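Local coordinates for protein free methionine-R-sulfoxide reductase (Saccharomyces cerevisiae, PDB 1F5M) that reduces the R-enantiomer of free methionine sulfoxide to methionine at the expense of thioredoxin, in a reversible reaction that protects yeast against oxidative stress, at residues L19-I24 against D159-E164; I64-F69 against G83-K88; K98-T103 against P120-C125. One frame throughout, in Å; residues are numbered along the deposited sequence.

Interaction 1 (L19-I24 against D159-E164); sequences LNKEEI and DHVDKE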
loop_
_atom_site.group_PDB
_atom_site.type_symbol
_atom_site.label_atom_id
_atom_site.label_comp_id
_atom_site.label_asym_id
_atom_site.label_seq_id
_atom_site.Cartn_x
_atom_site.Cartn_y
_atom_site.Cartn_z
ATOM N N LEU B 19 16.310 11.791 -15.161
ATOM C CA LEU B 19 15.631 11.262 -16.344
ATOM C C LEU B 19 14.490 12.253 -16.555
ATOM O O LEU B 19 14.004 12.842 -15.578
ATOM C CB LEU B 19 15.022 9.896 -16.066
ATOM C CG LEU B 19 15.942 8.760 -15.615
ATOM C CD1 LEU B 19 15.079 7.542 -15.289
ATOM C CD2 LEU B 19 16.963 8.455 -16.723
ATOM N N ASN B 20 14.075 12.459 -17.806
ATOM C CA ASN B 20 12.967 13.374 -18.080
ATOM C C ASN B 20 11.645 12.631 -17.883
ATOM O O ASN B 20 11.606 11.407 -17.935
ATOM C CB ASN B 20 13.062 13.899 -19.505
ATOM C CG ASN B 20 13.097 12.786 -20.549
ATOM O OD1 ASN B 20 13.985 12.768 -21.406
ATOM N ND2 ASN B 20 12.136 11.868 -20.494
ATOM N N LYS B 21 10.564 13.374 -17.679
ATOM C CA LYS B 21 9.264 12.781 -17.428
ATOM C C LYS B 21 8.809 11.656 -18.389
ATOM O O LYS B 21 8.287 10.631 -17.937
ATOM C CB LYS B 21 8.207 13.897 -17.348
ATOM C CG LYS B 21 6.825 13.421 -16.886
ATOM C CD LYS B 21 5.935 14.597 -16.592
ATOM C CE LYS B 21 4.618 14.160 -15.978
ATOM N NZ LYS B 21 3.803 15.355 -15.570
ATOM N N GLU B 22 9.002 11.817 -19.699
ATOM C CA GLU B 22 8.586 10.752 -20.608
ATOM C C GLU B 22 9.330 9.459 -20.306
ATOM O O GLU B 22 8.735 8.386 -20.323
ATOM C CB GLU B 22 8.799 11.160 -22.077
ATOM C CG GLU B 22 8.164 12.539 -22.438
ATOM C CD GLU B 22 6.720 12.740 -21.899
ATOM O OE1 GLU B 22 5.806 12.014 -22.374
ATOM O OE2 GLU B 22 6.502 13.630 -21.016
ATOM N N GLU B 23 10.625 9.555 -20.028
ATOM C CA GLU B 23 11.432 8.356 -19.719
ATOM C C GLU B 23 10.927 7.656 -18.460
ATOM O O GLU B 23 10.792 6.428 -18.419
ATOM C CB GLU B 23 12.902 8.713 -19.453
ATOM C CG GLU B 23 13.700 9.211 -20.630
ATOM C CD GLU B 23 15.185 9.342 -20.287
ATOM O OE1 GLU B 23 15.524 10.116 -19.353
ATOM O OE2 GLU B 23 16.018 8.665 -20.950
ATOM N N ILE B 24 10.702 8.455 -17.415
ATOM C CA ILE B 24 10.241 7.949 -16.135
ATOM C C ILE B 24 8.892 7.235 -16.250
ATOM O O ILE B 24 8.692 6.151 -15.716
ATOM C CB ILE B 24 10.152 9.112 -15.116
ATOM C CG1 ILE B 24 11.559 9.646 -14.840
ATOM C CG2 ILE B 24 9.469 8.656 -13.837
ATOM C CD1 ILE B 24 11.587 10.771 -13.838
ATOM N N ASP B 159 -1.456 17.359 -15.171
ATOM C CA ASP B 159 -1.868 17.838 -16.489
ATOM C C ASP B 159 -2.230 16.638 -17.377
ATOM O O ASP B 159 -2.193 15.480 -16.921
ATOM C CB ASP B 159 -0.744 18.666 -17.109
ATOM C CG ASP B 159 0.528 17.866 -17.313
ATOM O OD1 ASP B 159 1.637 18.428 -17.149
ATOM O OD2 ASP B 159 0.423 16.690 -17.661
ATOM N N HIS B 160 -2.557 16.880 -18.633
ATOM C CA HIS B 160 -2.963 15.765 -19.489
ATOM C C HIS B 160 -1.906 14.728 -19.898
ATOM O O HIS B 160 -2.262 13.709 -20.489
ATOM C CB HIS B 160 -3.713 16.288 -20.711
ATOM C CG HIS B 160 -5.087 16.764 -20.375
ATOM N ND1 HIS B 160 -5.320 17.955 -19.731
ATOM C CD2 HIS B 160 -6.289 16.148 -20.473
ATOM C CE1 HIS B 160 -6.606 18.054 -19.440
ATOM N NE2 HIS B 160 -7.214 16.967 -19.880
ATOM N N VAL B 161 -0.624 14.989 -19.629
ATOM C CA VAL B 161 0.400 13.987 -19.900
ATOM C C VAL B 161 0.235 12.933 -18.784
ATOM O O VAL B 161 0.440 11.752 -19.006
ATOM C CB VAL B 161 1.844 14.566 -19.786
ATOM C CG1 VAL B 161 2.846 13.439 -19.323
ATOM C CG2 VAL B 161 2.280 15.126 -21.136
ATOM N N ASP B 162 -0.129 13.371 -17.582
ATOM C CA ASP B 162 -0.339 12.447 -16.468
ATOM C C ASP B 162 -1.541 11.559 -16.801
ATOM O O ASP B 162 -1.530 10.351 -16.554
ATOM C CB ASP B 162 -0.628 13.235 -15.195
ATOM C CG ASP B 162 0.552 14.075 -14.778
ATOM O OD1 ASP B 162 1.663 13.514 -14.825
ATOM O OD2 ASP B 162 0.366 15.258 -14.417
ATOM N N LYS B 163 -2.580 12.170 -17.348
ATOM C CA LYS B 163 -3.785 11.439 -17.730
ATOM C C LYS B 163 -3.479 10.409 -18.802
ATOM O O LYS B 163 -4.026 9.282 -18.796
ATOM C CB LYS B 163 -4.842 12.400 -18.303
ATOM C CG LYS B 163 -6.055 11.618 -18.946
ATOM C CD LYS B 163 -7.060 12.558 -19.644
ATOM C CE LYS B 163 -8.061 11.758 -20.485
ATOM N NZ LYS B 163 -9.041 12.703 -21.071
ATOM N N GLU B 164 -2.653 10.821 -19.769
ATOM C CA GLU B 164 -2.332 9.957 -20.877
ATOM C C GLU B 164 -1.598 8.726 -20.357
ATOM O O GLU B 164 -1.984 7.598 -20.703
ATOM C CB GLU B 164 -1.467 10.680 -21.915
ATOM C CG GLU B 164 -1.219 9.854 -23.155
ATOM C CD GLU B 164 -0.616 10.656 -24.294
ATOM O OE1 GLU B 164 -1.100 10.464 -25.414
ATOM O OE2 GLU B 164 0.328 11.475 -24.083
HETATM O O HOH W 1 3.648 17.033 -17.492
#

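Interaction 2 (I64-F69 against G83-K88); sequences INWAGF and GPFQGK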
loop_
_atom_site.group_PDB
_atom_site.type_symbol
_atom_site.label_atom_id
_atom_site.label_comp_id
_atom_site.label_asym_id
_atom_site.label_seq_id
_atom_site.Cartn_x
_atom_site.Cartn_y
_atom_site.Cartn_z
ATOM N N ILE B 64 3.677 15.033 -4.135
ATOM C CA ILE B 64 2.492 14.226 -3.874
ATOM C C ILE B 64 2.461 13.710 -2.424
ATOM O O ILE B 64 3.503 13.615 -1.774
ATOM C CB ILE B 64 2.392 13.015 -4.846
ATOM C CG1 ILE B 64 3.598 12.085 -4.639
ATOM C CG2 ILE B 64 2.338 13.522 -6.301
ATOM C CD1 ILE B 64 3.344 10.707 -5.094
ATOM N N ASN B 65 1.254 13.434 -1.930
ATOM C CA ASN B 65 1.014 12.914 -0.595
ATOM C C ASN B 65 0.174 11.644 -0.644
ATOM O O ASN B 65 -0.066 11.023 0.382
ATOM C CB ASN B 65 0.346 13.937 0.349
ATOM C CG ASN B 65 -0.878 14.626 -0.245
ATOM O OD1 ASN B 65 -0.819 15.212 -1.316
ATOM N ND2 ASN B 65 -1.981 14.605 0.494
ATOM N N TRP B 66 -0.241 11.229 -1.829
ATOM C CA TRP B 66 -1.002 9.987 -1.873
ATOM C C TRP B 66 -1.005 9.448 -3.261
ATOM O O TRP B 66 -1.141 10.223 -4.237
ATOM C CB TRP B 66 -2.422 10.226 -1.439
ATOM C CG TRP B 66 -3.082 9.071 -0.814
ATOM C CD1 TRP B 66 -3.044 8.742 0.517
ATOM C CD2 TRP B 66 -3.945 8.110 -1.438
ATOM N NE1 TRP B 66 -3.831 7.659 0.758
ATOM C CE2 TRP B 66 -4.401 7.238 -0.410
ATOM C CE3 TRP B 66 -4.385 7.901 -2.744
ATOM C CZ2 TRP B 66 -5.271 6.180 -0.648
ATOM C CZ3 TRP B 66 -5.272 6.839 -2.990
ATOM C CH2 TRP B 66 -5.704 5.993 -1.936
ATOM N N ALA B 67 -0.806 8.131 -3.385
ATOM C CA ALA B 67 -0.864 7.505 -4.699
ATOM C C ALA B 67 -1.399 6.148 -4.447
ATOM O O ALA B 67 -0.754 5.323 -3.741
ATOM C CB ALA B 67 0.534 7.448 -5.383
ATOM N N GLY B 68 -2.557 5.869 -5.028
ATOM C CA GLY B 68 -3.155 4.579 -4.765
ATOM C C GLY B 68 -4.391 4.258 -5.530
ATOM O O GLY B 68 -4.692 4.878 -6.570
ATOM N N PHE B 69 -5.142 3.298 -5.007
ATOM C CA PHE B 69 -6.346 2.806 -5.678
ATOM C C PHE B 69 -7.601 2.581 -4.826
ATOM O O PHE B 69 -7.510 2.358 -3.599
ATOM C CB PHE B 69 -6.091 1.439 -6.338
ATOM C CG PHE B 69 -4.908 1.402 -7.281
ATOM C CD1 PHE B 69 -3.592 1.314 -6.783
ATOM C CD2 PHE B 69 -5.111 1.557 -8.660
ATOM C CE1 PHE B 69 -2.491 1.399 -7.654
ATOM C CE2 PHE B 69 -3.997 1.644 -9.540
ATOM C CZ PHE B 69 -2.700 1.571 -9.030
ATOM N N GLY B 83 -8.307 0.470 -1.700
ATOM C CA GLY B 83 -7.360 -0.560 -2.108
ATOM C C GLY B 83 -5.958 -0.098 -1.726
ATOM O O GLY B 83 -5.822 0.860 -0.947
ATOM N N PRO B 84 -4.889 -0.749 -2.234
ATOM C CA PRO B 84 -3.485 -0.398 -1.938
ATOM C C PRO B 84 -3.076 1.017 -2.288
ATOM O O PRO B 84 -3.465 1.581 -3.358
ATOM C CB PRO B 84 -2.679 -1.427 -2.745
ATOM C CG PRO B 84 -3.604 -2.615 -2.825
ATOM C CD PRO B 84 -4.964 -1.940 -3.085
ATOM N N PHE B 85 -2.269 1.602 -1.411
ATOM C CA PHE B 85 -1.825 2.958 -1.641
ATOM C C PHE B 85 -0.540 3.285 -0.912
ATOM O O PHE B 85 -0.141 2.580 0.025
ATOM C CB PHE B 85 -2.903 3.958 -1.165
ATOM C CG PHE B 85 -3.076 4.016 0.360
ATOM C CD1 PHE B 85 -2.256 4.837 1.146
ATOM C CD2 PHE B 85 -4.026 3.212 0.990
ATOM C CE1 PHE B 85 -2.383 4.851 2.576
ATOM C CE2 PHE B 85 -4.176 3.211 2.400
ATOM C CZ PHE B 85 -3.348 4.038 3.196
ATOM N N GLN B 86 0.120 4.332 -1.362
ATOM C CA GLN B 86 1.303 4.874 -0.671
ATOM C C GLN B 86 0.827 6.230 -0.147
ATOM O O GLN B 86 0.196 7.032 -0.868
ATOM C CB GLN B 86 2.516 5.099 -1.601
ATOM C CG GLN B 86 2.976 3.903 -2.371
ATOM C CD GLN B 86 3.550 2.811 -1.467
ATOM O OE1 GLN B 86 3.233 1.634 -1.651
ATOM N NE2 GLN B 86 4.396 3.183 -0.520
ATOM N N GLY B 87 1.130 6.526 1.103
ATOM C CA GLY B 87 0.701 7.814 1.660
ATOM C C GLY B 87 0.058 7.694 3.040
ATOM O O GLY B 87 0.256 6.695 3.733
ATOM N N LYS B 88 -0.707 8.704 3.458
ATOM C CA LYS B 88 -1.332 8.651 4.765
ATOM C C LYS B 88 -2.681 7.970 4.708
ATOM O O LYS B 88 -3.250 7.862 3.642
ATOM C CB LYS B 88 -1.474 10.057 5.330
ATOM C CG LYS B 88 -0.139 10.726 5.503
ATOM C CD LYS B 88 -0.354 12.143 5.954
ATOM C CE LYS B 88 0.988 12.778 6.354
ATOM N NZ LYS B 88 0.762 14.205 6.695
HETATM O O HOH W 2 -2.053 11.380 2.302
#

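Interaction 3 (K98-T103 against P120-C125); sequences KGVCGT and PGHIAC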
loop_
_atom_site.group_PDB
_atom_site.type_symbol
_atom_site.label_atom_id
_atom_site.label_comp_id
_atom_site.label_asym_id
_atom_site.label_seq_id
_atom_site.Cartn_x
_atom_site.Cartn_y
_atom_site.Cartn_z
ATOM N N LYS B 98 -19.832 10.741 -6.155
ATOM C CA LYS B 98 -19.434 11.629 -5.064
ATOM C C LYS B 98 -17.933 11.848 -4.950
ATOM O O LYS B 98 -17.141 10.887 -4.821
ATOM C CB LYS B 98 -19.943 11.100 -3.728
ATOM C CG LYS B 98 -21.468 10.918 -3.633
ATOM C CD LYS B 98 -22.208 12.218 -3.986
ATOM C CE LYS B 98 -23.723 12.094 -3.768
ATOM N NZ LYS B 98 -24.035 11.735 -2.352
ATOM N N GLY B 99 -17.558 13.113 -4.929
ATOM C CA GLY B 99 -16.158 13.493 -4.816
ATOM C C GLY B 99 -15.410 13.218 -6.103
ATOM O O GLY B 99 -15.959 12.629 -7.029
ATOM N N VAL B 100 -14.146 13.593 -6.151
ATOM C CA VAL B 100 -13.362 13.373 -7.341
ATOM C C VAL B 100 -13.299 11.903 -7.716
ATOM O O VAL B 100 -13.558 11.560 -8.875
ATOM C CB VAL B 100 -11.937 13.936 -7.211
ATOM C CG1 VAL B 100 -11.205 13.729 -8.558
ATOM C CG2 VAL B 100 -11.988 15.432 -6.841
ATOM N N CYS B 101 -12.955 11.026 -6.765
ATOM C CA CYS B 101 -12.905 9.607 -7.060
ATOM C C CYS B 101 -14.261 9.050 -7.503
ATOM O O CYS B 101 -14.341 8.310 -8.487
ATOM C CB CYS B 101 -12.452 8.786 -5.811
ATOM S SG CYS B 101 -10.685 8.798 -5.461
ATOM N N GLY B 102 -15.316 9.391 -6.763
ATOM C CA GLY B 102 -16.644 8.887 -7.091
ATOM C C GLY B 102 -17.136 9.430 -8.432
ATOM O O GLY B 102 -17.890 8.767 -9.151
ATOM N N THR B 103 -16.700 10.620 -8.807
ATOM C CA THR B 103 -17.160 11.141 -10.099
ATOM C C THR B 103 -16.354 10.521 -11.259
ATOM O O THR B 103 -16.887 10.296 -12.374
ATOM C CB THR B 103 -17.118 12.634 -10.064
ATOM O OG1 THR B 103 -17.875 13.059 -8.926
ATOM C CG2 THR B 103 -17.732 13.244 -11.324
ATOM N N PRO B 120 -16.894 20.960 -6.137
ATOM C CA PRO B 120 -18.079 20.629 -5.330
ATOM C C PRO B 120 -18.218 19.171 -4.933
ATOM O O PRO B 120 -18.165 18.267 -5.780
ATOM C CB PRO B 120 -19.260 21.136 -6.169
ATOM C CG PRO B 120 -18.657 21.505 -7.545
ATOM C CD PRO B 120 -17.226 21.840 -7.281
ATOM N N GLY B 121 -18.408 18.949 -3.634
ATOM C CA GLY B 121 -18.575 17.591 -3.143
ATOM C C GLY B 121 -17.278 16.848 -2.889
ATOM O O GLY B 121 -17.304 15.638 -2.658
ATOM N N HIS B 122 -16.149 17.560 -2.884
ATOM C CA HIS B 122 -14.841 16.964 -2.617
ATOM C C HIS B 122 -14.887 16.178 -1.293
ATOM O O HIS B 122 -15.481 16.621 -0.329
ATOM C CB HIS B 122 -13.803 18.095 -2.531
ATOM C CG HIS B 122 -12.446 17.664 -2.060
ATOM N ND1 HIS B 122 -11.785 16.565 -2.570
ATOM C CD2 HIS B 122 -11.602 18.222 -1.157
ATOM C CE1 HIS B 122 -10.596 16.464 -2.001
ATOM N NE2 HIS B 122 -10.460 17.456 -1.139
ATOM N N ILE B 123 -14.247 15.015 -1.254
ATOM C CA ILE B 123 -14.212 14.172 -0.043
ATOM C C ILE B 123 -12.739 14.125 0.270
ATOM O O ILE B 123 -11.990 13.451 -0.439
ATOM C CB ILE B 123 -14.769 12.724 -0.355
ATOM C CG1 ILE B 123 -16.236 12.856 -0.758
ATOM C CG2 ILE B 123 -14.559 11.798 0.853
ATOM C CD1 ILE B 123 -16.900 11.572 -1.212
ATOM N N ALA B 124 -12.310 14.923 1.256
ATOM C CA ALA B 124 -10.917 14.978 1.643
ATOM C C ALA B 124 -10.536 13.872 2.635
ATOM O O ALA B 124 -11.128 13.776 3.722
ATOM C CB ALA B 124 -10.609 16.348 2.274
ATOM N N CYS B 125 -9.565 13.047 2.269
ATOM C CA CYS B 125 -9.057 12.002 3.194
ATOM C C CYS B 125 -7.868 12.685 3.919
ATOM O O CYS B 125 -7.590 12.452 5.102
ATOM C CB CYS B 125 -8.624 10.747 2.416
ATOM S SG CYS B 125 -10.002 10.067 1.420
HETATM O O HOH W 3 -19.104 15.496 -5.913
HETATM O O HOH W 4 -12.960 14.153 -3.680
#

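Interaction 1 (L19-I24 against D159-E164)
Lys21 meets Asp162 in a salt bridge that joins the first turns of helices 21-36 and 160-176, its NZ lying 2.9 Å from Asp162 OD1. The ammonium comes in on the syn side of that oxygen, 31° out of the carboxylate plane, and the two side chains cross at about a right angle. With CG anti to the backbone N (chi1 -172°) and the rest of the chain extended, a lysine is long enough to span segments whose nearest CA atoms, Glu22 CA and Val161 CA, are 8.8 Å apart. On the way its CE meets Val161 CG1 at 3.9 Å, tip to tip. A water accepts from Lys21 NZ at 2.6 Å and donates to Asp159 OD1.

Behind this shell, Asp159 and Asp162 form a capping box: Asp162 OD2 accepts from Asp159 N at 2.9 Å, and Asp159 OD2 takes a weak bond from Asp162 N in return, besides capping Val161 N at 2.8 Å. Tyr57 OH also hydrogen-bonds Asp162 OD1, so both oxygens of this buried carboxylate are engaged and its rotation is fixed. The helix N-terminus and Lys21 together would be expected to offset the negative charge of the two carboxylates, while Lys21 links the two helices.

Interaction 2 (I64-F69 against G83-K88)
Trp66 and Phe85 meet on one face of the antiparallel pairing of strands 64-72 and 79-85, whose backbone bonds set the register. Ala67 and Gln86 are a hydrogen-bonded pair: Ala67 N donates to Gln86 O at 2.9 Å, and Gln86 N to Ala67 O at 2.7 Å. Further along, Phe69 N reaches Pro84 O at 2.9 Å, while Gly83 N reaches Phe69 O at 2.8 Å. Proline suits position 84 because its carbonyl alone is used in this pairing.

The aromatic contact lies over the indole. Phe85 CB makes a CH-pi contact 3.7 Å from the centroid of the Trp66 six-membered ring. The phenyl, its CG between the backbone N and the carbonyl carbon (chi1 70°), lies nearly parallel to the five-membered ring, with planes at 17° and centroids 4.6 Å apart, but slid aside so that overlap is slight. Packing is tight where Trp66 CZ2 comes 3.2 Å from Phe85 CG. Glycine at 68, directly across from Phe85, leaves space for the phenylalanine CB, and Gly87 adopts backbone angles that a side chain would hardly tolerate.

Outside the ladder the polar links are slighter. At the indole edge, Trp66 NE1 gives a weak, bent hydrogen bond to Lys88 O, 2.9 Å away, and a water bridges the main-chain atoms Asn65 O and Lys88 N.

Ala67 and Gln86 point to the other face, where Gln86 packs on Trp54 of helix 42-59. Gly87 O accepts from Ser51 OG of the second subunit. Asn65 and Trp66 form a classic beta bulge opposite Asp151 of the neighbouring strand 144-152, placing this beta hairpin of strands 64-72 and 79-85 within the antiparallel sheet of the GAF fold.

Interaction 3 (K98-T103 against P120-C125)
Ile123 projects from the loop toward the backbone of Lys98 and Gly99, near the start of helix 99-107. From CB, the longer branch leaves with CG1 anti to the carbonyl carbon (chi1 -63°), and CG1 comes 4.1 Å from Gly99 CA. The branch then continues extended, and its tip, CD1, rests 3.7 Å from Lys98 O and 4.0 Å from Lys98 CB. Isoleucine suits the place because a slender apolar arm can lie against a stretch of main chain, with Cys91 packing on the same side chain.

Glycine at 99 is equally apt. Its phi is positive (73°), and the lack of a side chain lets Ile123 CG1 lie close by. Gly121 O approaches Gly99 CA to 3.3 Å in a CA-H...O contact. Gly121 likewise has backbone angles that suit a residue without a CB.

The polar links run through water. One molecule accepts from Gly99 N and donates to Pro120 O. Another accepts from Val100 N at 2.8 Å and from Ile123 N, and is also hydrogen-bonded to His122 ND1 at 2.9 Å. The amides of Gly99 and Val100 are thus satisfied by waters that the loop holds in place. Gly99 O is gripped twice, by Thr103 N and by Thr103 OG1, the hydroxyl lying 2.7 Å from it and above the carbonyl plane.

Val100 turns inward onto strands 111-113 and 131-138, while Cys125, two residues past Ile123, is disulfide-bonded to Cys91. A short helix and a long loop packed beside the sheet are consistent with the side on which GAF domains commonly bind their ligands, and the disulfide beside them is consistent with the thioredoxin-linked chemistry of the free methionine sulfoxide reductase family.

In the fold
From the N terminus, the chain enters helix 21-36 through residues 19-24, whose partner comes only at 159-164. Interaction 1 therefore closes a loop of 134 residues that contains the other two contacts and joins the first helix to the last at the protein surface. Inside it, interaction 2 closes the hairpin of strands 64-72 and 79-85, a buried contact at the heart of the sheet. Interaction 3 follows in series, tying the start of helix 99-107 to the loop that leads to strand 131-138. Interactions 2 and 3 neither nest nor cross; their centres lie about 16 Å apart, and both touch the second subunit, whereas interaction 1 does not.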